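Local structure of phenylalanine--tRNA ligase beta subunit (Pyrococcus horikoshii, 2CXI) at residues S7-E12 / D115-S120; K85-T90 / Y106-G111; Y289-K292 / L296-N299. The protein forms, with the alpha subunit, the tetrameric enzyme that charges tRNA(Phe) with phenylalanine using ATP, and is represented here by an N-terminal fragment carrying the amino acid-editing domain. All blocks are in the same frame, centred on the assembly; numbering follows the deposited sequence.

Interaction 1 of 3, residues S7-E12 / D115-S120; sequences SKSDLE and DEDSLS
S7 and D117 are joined by the one hydrogen bond between the two helix starts: S7 OG donates to D117 OD2 at 2.8 Å, approaching from above the carboxylate plane, 41° out of it. D117 CG lies opposite the carbonyl carbon (chi1 -82°), which sends OD2 toward S7. The same hydroxyl also accepts. As the N-cap of helix 8-15 it receives the backbone N of D10 (3.2 Å from D10 N to S7 OG), and it takes a longer bond from S9 OG, so three bonds fix its rotation. D115 caps helix 116-133 through a capping box, with S118 N bound to D115 OD1 at 3.0 Å and D115 N bound to S118 OG at 2.9 Å.

Van der Waals contact is slight: D10 CB lies 3.6 Å from D117 OD2, the two aspartate side chains running antiparallel alongside one another with carboxylate planes 52° apart. Their negative charges are probably tolerated because each has a basic partner, R257 and R13 for D10 and K44 for D117.

The contact thus joins the starts of helices 8-15 and 116-133, with strand 44-51 against S7 through K44 and Y46, and helix 62-72 against D10 through A62.

Interaction 2 of 3, residues K85-T90 / Y106-G111; sequences KKSNVT and YAIVEG
No ring, amide or other flat group carries the meeting of I108 with S87 and V89, so there is neither a stack nor an edge-on approach to describe between the segments; the ring of F147, from a loop, touches both V89 and I108. The setting is the mixed beta sheet of the editing (B3/4) domain. Strands 84-93 and 103-110 do not pair with each other here; their side chains meet beside strand 260-267, which pairs with both, with the first in parallel and with the second antiparallel.

I108 makes the reach. Its CG1 branch stands beside the backbone N (chi1 -65°) and then runs on extended (chi2 159°), which carries CD1 out to the other strand. There I108 CD1 touches V89 CG2 at 3.6 Å, the two side chains crossing at a slant, and lies 3.8 Å from S87 CB. F232 of strand 231-237 also packs against I108.

The chain turns a corner at N88, and S87 holds that corner as an ST turn: S87 OG accepts from V89 N at 3.2 Å, a bent bond of 138°, while also hydrogen-bonding to the carbonyl oxygen of S263. Beyond the corner T90 OG1 bonds to the carbonyl of G16 of a second subunit, another copy of this protein, placing the turn beside an interface. With its polar needs met in this way, S87 OG can present its flank to an apolar group, lying 3.6 Å from I108 CD1.

Interaction 3 of 3, residues Y289-K292 / L296-N299; sequences YIRK and LELN
R291 lays its aliphatic chain over the backbone carbonyls of the loop that follows its own helix. R291 CG lies 3.6 Å from L296 O. R291 CD comes to 3.1 Å from L298 O. The guanidinium then closes on that same carbonyl, R291 NH1 donating to L298 O at 2.9 Å. The bond is nearly straight at NH1 (168°) and bent at the oxygen (146°), and it lies both in the carbonyl plane and almost exactly in the guanidinium plane. A bend at chi3 (-66°) turns the end of the chain so that this edge faces the loop. NH1 also forms a salt bridge with D300, at the start of helix 300-309.

E297 crosses R291 at about a right angle without pairing with it. E297 OE1 lies 3.9 Å from R291 CD and 5.0 Å from R291 NE. The other carboxylate oxygen reaches the helix through a water, which lies 2.6 Å from both R291 O and E297 OE2 and is placed to donate to either.

The contact joins helix 287-294 to the loop leading into helix 300-309 within the B5 domain, where L298 packs on I303 and L306. L296 is about 11 Å, side chain to side chain, from E340, a predicted magnesium ligand. With an alanine in place of R291, the L298 carbonyl and the D300 carboxylate would probably lose their shared cationic partner, and the loop would be freer to move against the helix. One nitrogen, NH1, thus ties a neutral carbonyl and a carboxylate to helix 287-294 at the surface.

Interaction 2 is the buried one of the three, interaction 1 is partly buried, and interaction 3 lies at the surface. Interactions 1 and 2 adjoin in sequence, since strand 103-110 runs on into helix 116-133, yet their centres are 24 Å apart and they touch nowhere else. Interaction 3 belongs to the separate B5 domain, its centre about 40 Å from that of interaction 1 and 44 Å from that of interaction 2. The chemistry follows the place: methyl packing within the sheet, a serine-carboxylate bond among balanced charges between helix starts, and an arginine gripping a carbonyl on the outside. Helix N-caps recur in interactions 1 and 3 and not in interaction 2.

Interaction 1 of 3, residues S7-E12 / D115-S120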
loop_
_atom_site.group_PDB
_atom_site.type_symbol
_atom_site.label_atom_id
_atom_site.label_comp_id
_atom_site.label_asym_id
_atom_site.label_seq_id
_atom_site.Cartn_x
_atom_site.Cartn_y
_atom_site.Cartn_z
ATOM N N SER A 7 -3.480 3.228 44.956
ATOM C CA SER A 7 -3.357 2.049 45.769
ATOM C C SER A 7 -1.983 1.924 46.386
ATOM O O SER A 7 -0.972 2.092 45.700
ATOM C CB SER A 7 -3.792 0.803 44.956
ATOM O OG SER A 7 -3.078 -0.330 45.337
ATOM N N LYS A 8 -1.933 1.675 47.709
ATOM C CA LYS A 8 -0.645 1.521 48.398
ATOM C C LYS A 8 0.208 0.431 47.758
ATOM O O LYS A 8 1.423 0.610 47.605
ATOM C CB LYS A 8 -0.820 1.213 49.894
ATOM C CG LYS A 8 0.511 1.000 50.677
ATOM C CD LYS A 8 0.148 0.753 52.192
ATOM C CE LYS A 8 1.396 0.586 53.087
ATOM N NZ LYS A 8 2.155 -0.713 52.849
ATOM N N SER A 9 -0.405 -0.703 47.421
ATOM C CA SER A 9 0.380 -1.817 46.836
ATOM C C SER A 9 0.826 -1.463 45.388
ATOM O O SER A 9 1.894 -1.910 44.936
ATOM C CB SER A 9 -0.400 -3.153 46.894
ATOM O OG SER A 9 -1.513 -3.114 46.007
ATOM N N ASP A 10 0.034 -0.654 44.688
ATOM C CA ASP A 10 0.442 -0.202 43.330
ATOM C C ASP A 10 1.702 0.656 43.454
ATOM O O ASP A 10 2.674 0.428 42.754
ATOM C CB ASP A 10 -0.693 0.541 42.636
ATOM C CG ASP A 10 -0.388 0.896 41.187
ATOM O OD1 ASP A 10 0.207 0.065 40.484
ATOM O OD2 ASP A 10 -0.763 1.975 40.657
ATOM N N LEU A 11 1.710 1.638 44.376
ATOM C CA LEU A 11 2.900 2.464 44.607
ATOM C C LEU A 11 4.134 1.640 44.957
ATOM O O LEU A 11 5.239 1.851 44.396
ATOM C CB LEU A 11 2.612 3.407 45.782
ATOM C CG LEU A 11 2.066 4.837 45.678
ATOM C CD1 LEU A 11 2.086 5.635 44.372
ATOM C CD2 LEU A 11 0.901 5.152 46.622
ATOM N N GLU A 12 3.961 0.689 45.876
ATOM C CA GLU A 12 5.054 -0.150 46.340
ATOM C C GLU A 12 5.628 -1.094 45.253
ATOM O O GLU A 12 6.847 -1.271 45.204
ATOM C CB GLU A 12 4.649 -0.904 47.628
ATOM C CG GLU A 12 4.440 0.133 48.748
ATOM C CD GLU A 12 3.919 -0.404 50.067
ATOM O OE1 GLU A 12 3.310 -1.507 50.106
ATOM O OE2 GLU A 12 4.143 0.310 51.095
ATOM N N ASP A 115 -3.931 -4.243 34.891
ATOM C CA ASP A 115 -4.821 -4.807 35.916
ATOM C C ASP A 115 -5.684 -3.700 36.438
ATOM O O ASP A 115 -5.638 -2.561 35.911
ATOM C CB ASP A 115 -4.038 -5.499 37.047
ATOM C CG ASP A 115 -2.870 -4.640 37.609
ATOM O OD1 ASP A 115 -3.050 -3.433 37.897
ATOM O OD2 ASP A 115 -1.736 -5.118 37.828
ATOM N N GLU A 116 -6.489 -3.997 37.462
ATOM C CA GLU A 116 -7.422 -2.998 37.976
ATOM C C GLU A 116 -6.699 -1.708 38.380
ATOM O O GLU A 116 -7.169 -0.631 38.070
ATOM C CB GLU A 116 -8.233 -3.520 39.181
ATOM C CG GLU A 116 -9.427 -4.412 38.793
ATOM C CD GLU A 116 -10.124 -5.043 40.003
ATOM O OE1 GLU A 116 -10.001 -4.475 41.142
ATOM O OE2 GLU A 116 -10.799 -6.107 39.822
ATOM N N ASP A 117 -5.598 -1.835 39.117
ATOM C CA ASP A 117 -4.853 -0.654 39.587
ATOM C C ASP A 117 -4.250 0.173 38.437
ATOM O O ASP A 117 -4.401 1.394 38.407
ATOM C CB ASP A 117 -3.759 -1.062 40.539
ATOM C CG ASP A 117 -4.278 -1.292 41.985
ATOM O OD1 ASP A 117 -5.486 -1.112 42.258
ATOM O OD2 ASP A 117 -3.515 -1.643 42.904
ATOM N N SER A 118 -3.525 -0.479 37.537
ATOM C CA SER A 118 -2.902 0.262 36.409
ATOM C C SER A 118 -3.930 0.858 35.461
ATOM O O SER A 118 -3.786 2.003 35.008
ATOM C CB SER A 118 -1.857 -0.560 35.670
ATOM O OG SER A 118 -2.347 -1.791 35.204
ATOM N N LEU A 119 -5.002 0.124 35.178
ATOM C CA LEU A 119 -6.054 0.680 34.311
ATOM C C LEU A 119 -6.771 1.879 34.944
ATOM O O LEU A 119 -7.090 2.884 34.285
ATOM C CB LEU A 119 -7.077 -0.420 33.968
ATOM C CG LEU A 119 -8.152 -0.093 32.943
ATOM C CD1 LEU A 119 -7.475 0.454 31.632
ATOM C CD2 LEU A 119 -8.993 -1.417 32.733
ATOM N N SER A 120 -7.029 1.789 36.242
ATOM C CA SER A 120 -7.699 2.866 36.890
ATOM C C SER A 120 -6.772 4.119 37.011
ATOM O O SER A 120 -7.243 5.237 36.840
ATOM C CB SER A 120 -8.345 2.401 38.218
ATOM O OG SER A 120 -7.705 2.964 39.321
#

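Interaction 2 of 3, residues K85-T90 / Y106-G111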
loop_
_atom_site.group_PDB
_atom_site.type_symbol
_atom_site.label_atom_id
_atom_site.label_comp_id
_atom_site.label_asym_id
_atom_site.label_seq_id
_atom_site.Cartn_x
_atom_site.Cartn_y
_atom_site.Cartn_z
ATOM N N LYS A 85 11.038 3.970 19.894
ATOM C CA LYS A 85 11.279 3.422 18.549
ATOM C C LYS A 85 10.110 3.763 17.627
ATOM O O LYS A 85 8.985 3.796 18.068
ATOM C CB LYS A 85 11.441 1.915 18.646
ATOM C CG LYS A 85 12.684 1.551 19.420
ATOM C CD LYS A 85 13.255 0.240 18.966
ATOM C CE LYS A 85 12.990 -0.856 19.947
ATOM N NZ LYS A 85 13.936 -1.984 19.715
ATOM N N LYS A 86 10.362 3.990 16.340
ATOM C CA LYS A 86 9.249 4.273 15.419
ATOM C C LYS A 86 8.352 3.066 15.217
ATOM O O LYS A 86 8.849 1.953 15.023
ATOM C CB LYS A 86 9.757 4.745 14.069
ATOM C CG LYS A 86 10.637 5.951 14.179
ATOM C CD LYS A 86 10.504 6.766 12.937
ATOM C CE LYS A 86 11.383 6.245 11.851
ATOM N NZ LYS A 86 11.333 7.223 10.725
ATOM N N SER A 87 7.035 3.274 15.330
ATOM C CA SER A 87 6.070 2.314 14.860
ATOM C C SER A 87 5.954 2.470 13.329
ATOM O O SER A 87 6.566 3.327 12.702
ATOM C CB SER A 87 4.699 2.523 15.513
ATOM O OG SER A 87 4.085 3.713 15.045
ATOM N N ASN A 88 5.137 1.633 12.731
ATOM C CA ASN A 88 4.912 1.745 11.302
ATOM C C ASN A 88 3.579 2.471 11.097
ATOM O O ASN A 88 2.830 2.160 10.167
ATOM C CB ASN A 88 4.854 0.310 10.731
ATOM C CG ASN A 88 4.675 0.271 9.226
ATOM O OD1 ASN A 88 3.846 -0.514 8.718
ATOM N ND2 ASN A 88 5.442 1.120 8.490
ATOM N N VAL A 89 3.243 3.386 11.999
ATOM C CA VAL A 89 1.924 3.961 11.983
ATOM C C VAL A 89 1.960 5.436 11.565
ATOM O O VAL A 89 2.828 6.219 12.002
ATOM C CB VAL A 89 1.213 3.763 13.350
ATOM C CG1 VAL A 89 -0.051 4.501 13.404
ATOM C CG2 VAL A 89 0.942 2.270 13.601
ATOM N N THR A 90 1.003 5.790 10.709
ATOM C CA THR A 90 0.710 7.157 10.346
ATOM C C THR A 90 -0.678 7.587 10.820
ATOM O O THR A 90 -1.669 6.825 10.716
ATOM C CB THR A 90 0.777 7.296 8.807
ATOM O OG1 THR A 90 2.122 7.042 8.384
ATOM C CG2 THR A 90 0.544 8.725 8.389
ATOM N N TYR A 106 0.042 11.755 18.954
ATOM C CA TYR A 106 -0.266 10.333 19.106
ATOM C C TYR A 106 0.947 9.536 19.580
ATOM O O TYR A 106 2.100 9.878 19.290
ATOM C CB TYR A 106 -0.775 9.752 17.757
ATOM C CG TYR A 106 -1.938 10.592 17.241
ATOM C CD1 TYR A 106 -3.250 10.300 17.615
ATOM C CD2 TYR A 106 -1.702 11.723 16.467
ATOM C CE1 TYR A 106 -4.309 11.111 17.216
ATOM C CE2 TYR A 106 -2.739 12.541 16.067
ATOM C CZ TYR A 106 -4.034 12.229 16.458
ATOM O OH TYR A 106 -5.027 13.072 16.083
ATOM N N ALA A 107 0.666 8.424 20.240
ATOM C CA ALA A 107 1.704 7.477 20.603
ATOM C C ALA A 107 1.118 6.073 20.704
ATOM O O ALA A 107 -0.094 5.877 20.896
ATOM C CB ALA A 107 2.402 7.909 21.921
ATOM N N ILE A 108 2.007 5.103 20.570
ATOM C CA ILE A 108 1.686 3.732 20.882
ATOM C C ILE A 108 2.589 3.308 22.024
ATOM O O ILE A 108 3.776 3.584 22.027
ATOM C CB ILE A 108 1.882 2.821 19.632
ATOM C CG1 ILE A 108 0.879 3.215 18.556
ATOM C CG2 ILE A 108 1.762 1.292 20.001
ATOM C CD1 ILE A 108 1.294 2.762 17.128
ATOM N N VAL A 109 2.020 2.622 22.992
ATOM C CA VAL A 109 2.833 2.018 24.064
ATOM C C VAL A 109 2.572 0.493 24.061
ATOM O O VAL A 109 1.420 0.059 24.241
ATOM C CB VAL A 109 2.510 2.624 25.433
ATOM C CG1 VAL A 109 3.431 2.038 26.531
ATOM C CG2 VAL A 109 2.677 4.128 25.418
ATOM N N GLU A 110 3.629 -0.311 23.845
ATOM C CA GLU A 110 3.448 -1.777 23.671
ATOM C C GLU A 110 3.879 -2.556 24.901
ATOM O O GLU A 110 4.664 -2.045 25.687
ATOM C CB GLU A 110 4.280 -2.289 22.477
ATOM C CG GLU A 110 3.769 -1.718 21.170
ATOM C CD GLU A 110 4.541 -2.213 19.960
ATOM O OE1 GLU A 110 5.707 -2.569 20.120
ATOM O OE2 GLU A 110 3.975 -2.224 18.850
ATOM N N GLY A 111 3.386 -3.794 25.038
ATOM C CA GLY A 111 3.941 -4.778 26.003
ATOM C C GLY A 111 3.480 -4.534 27.426
ATOM O O GLY A 111 4.187 -4.859 28.389
#

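Interaction 3 of 3, residues Y289-K292 / L296-N299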
loop_
_atom_site.group_PDB
_atom_site.type_symbol
_atom_site.label_atom_id
_atom_site.label_comp_id
_atom_site.label_asym_id
_atom_site.label_seq_id
_atom_site.Cartn_x
_atom_site.Cartn_y
_atom_site.Cartn_z
ATOM N N TYR A 289 24.679 31.536 41.568
ATOM C CA TYR A 289 23.310 32.035 41.718
ATOM C C TYR A 289 22.563 31.189 42.757
ATOM O O TYR A 289 21.908 31.719 43.651
ATOM C CB TYR A 289 22.557 32.040 40.395
ATOM C CG TYR A 289 21.067 32.322 40.520
ATOM C CD1 TYR A 289 20.131 31.287 40.716
ATOM C CD2 TYR A 289 20.588 33.624 40.379
ATOM C CE1 TYR A 289 18.757 31.578 40.823
ATOM C CE2 TYR A 289 19.231 33.917 40.480
ATOM C CZ TYR A 289 18.328 32.895 40.694
ATOM O OH TYR A 289 17.002 33.233 40.765
ATOM N N ILE A 290 22.703 29.872 42.647
ATOM C CA ILE A 290 22.078 28.958 43.584
ATOM C C ILE A 290 22.552 29.184 45.035
ATOM O O ILE A 290 21.726 29.259 45.982
ATOM C CB ILE A 290 22.317 27.479 43.127
ATOM C CG1 ILE A 290 21.725 27.223 41.726
ATOM C CG2 ILE A 290 21.755 26.496 44.154
ATOM C CD1 ILE A 290 20.233 27.262 41.688
ATOM N N ARG A 291 23.878 29.253 45.222
ATOM C CA ARG A 291 24.443 29.577 46.547
ATOM C C ARG A 291 23.950 30.925 47.079
ATOM O O ARG A 291 23.420 30.989 48.183
ATOM C CB ARG A 291 25.975 29.581 46.494
ATOM C CG ARG A 291 26.556 28.227 46.749
ATOM C CD ARG A 291 28.099 28.190 46.766
ATOM N NE ARG A 291 28.650 28.488 45.453
ATOM C CZ ARG A 291 28.885 27.597 44.520
ATOM N NH1 ARG A 291 28.636 26.320 44.747
ATOM N NH2 ARG A 291 29.397 27.991 43.359
ATOM N N LYS A 292 24.102 31.980 46.286
ATOM C CA LYS A 292 23.809 33.333 46.740
ATOM C C LYS A 292 22.333 33.543 47.090
ATOM O O LYS A 292 22.000 34.219 48.067
ATOM C CB LYS A 292 24.287 34.352 45.697
ATOM C CG LYS A 292 25.811 34.569 45.697
ATOM C CD LYS A 292 26.303 35.144 47.065
ATOM C CE LYS A 292 27.660 34.605 47.490
ATOM N NZ LYS A 292 28.691 34.738 46.423
ATOM N N LEU A 296 22.571 29.025 51.149
ATOM C CA LEU A 296 23.198 27.775 51.549
ATOM C C LEU A 296 24.640 27.735 51.060
ATOM O O LEU A 296 24.943 28.216 49.977
ATOM C CB LEU A 296 22.413 26.569 51.011
ATOM C CG LEU A 296 21.066 26.268 51.694
ATOM C CD1 LEU A 296 20.201 25.377 50.846
ATOM C CD2 LEU A 296 21.243 25.665 53.099
ATOM N N GLU A 297 25.533 27.151 51.841
ATOM C CA GLU A 297 26.899 26.984 51.352
ATOM C C GLU A 297 27.104 25.561 50.843
ATOM O O GLU A 297 27.640 24.694 51.537
ATOM C CB GLU A 297 27.934 27.396 52.416
ATOM C CG GLU A 297 28.128 28.914 52.506
ATOM C CD GLU A 297 28.312 29.584 51.138
ATOM O OE1 GLU A 297 29.234 29.188 50.381
ATOM O OE2 GLU A 297 27.540 30.520 50.808
ATOM N N LEU A 298 26.610 25.299 49.646
ATOM C CA LEU A 298 26.780 23.991 49.064
ATOM C C LEU A 298 27.806 24.170 47.968
ATOM O O LEU A 298 27.721 25.135 47.211
ATOM C CB LEU A 298 25.461 23.508 48.461
ATOM C CG LEU A 298 24.253 23.357 49.383
ATOM C CD1 LEU A 298 22.991 23.362 48.533
ATOM C CD2 LEU A 298 24.350 22.108 50.255
ATOM N N ASN A 299 28.777 23.259 47.874
ATOM C CA ASN A 299 29.758 23.382 46.799
ATOM C C ASN A 299 29.147 22.872 45.504
ATOM O O ASN A 299 28.012 22.383 45.517
ATOM C CB ASN A 299 31.095 22.687 47.138
ATOM C CG ASN A 299 30.945 21.212 47.430
ATOM O OD1 ASN A 299 30.341 20.464 46.658
ATOM N ND2 ASN A 299 31.539 20.766 48.544
HETATM O O HOH W 1 25.202 31.316 50.066
#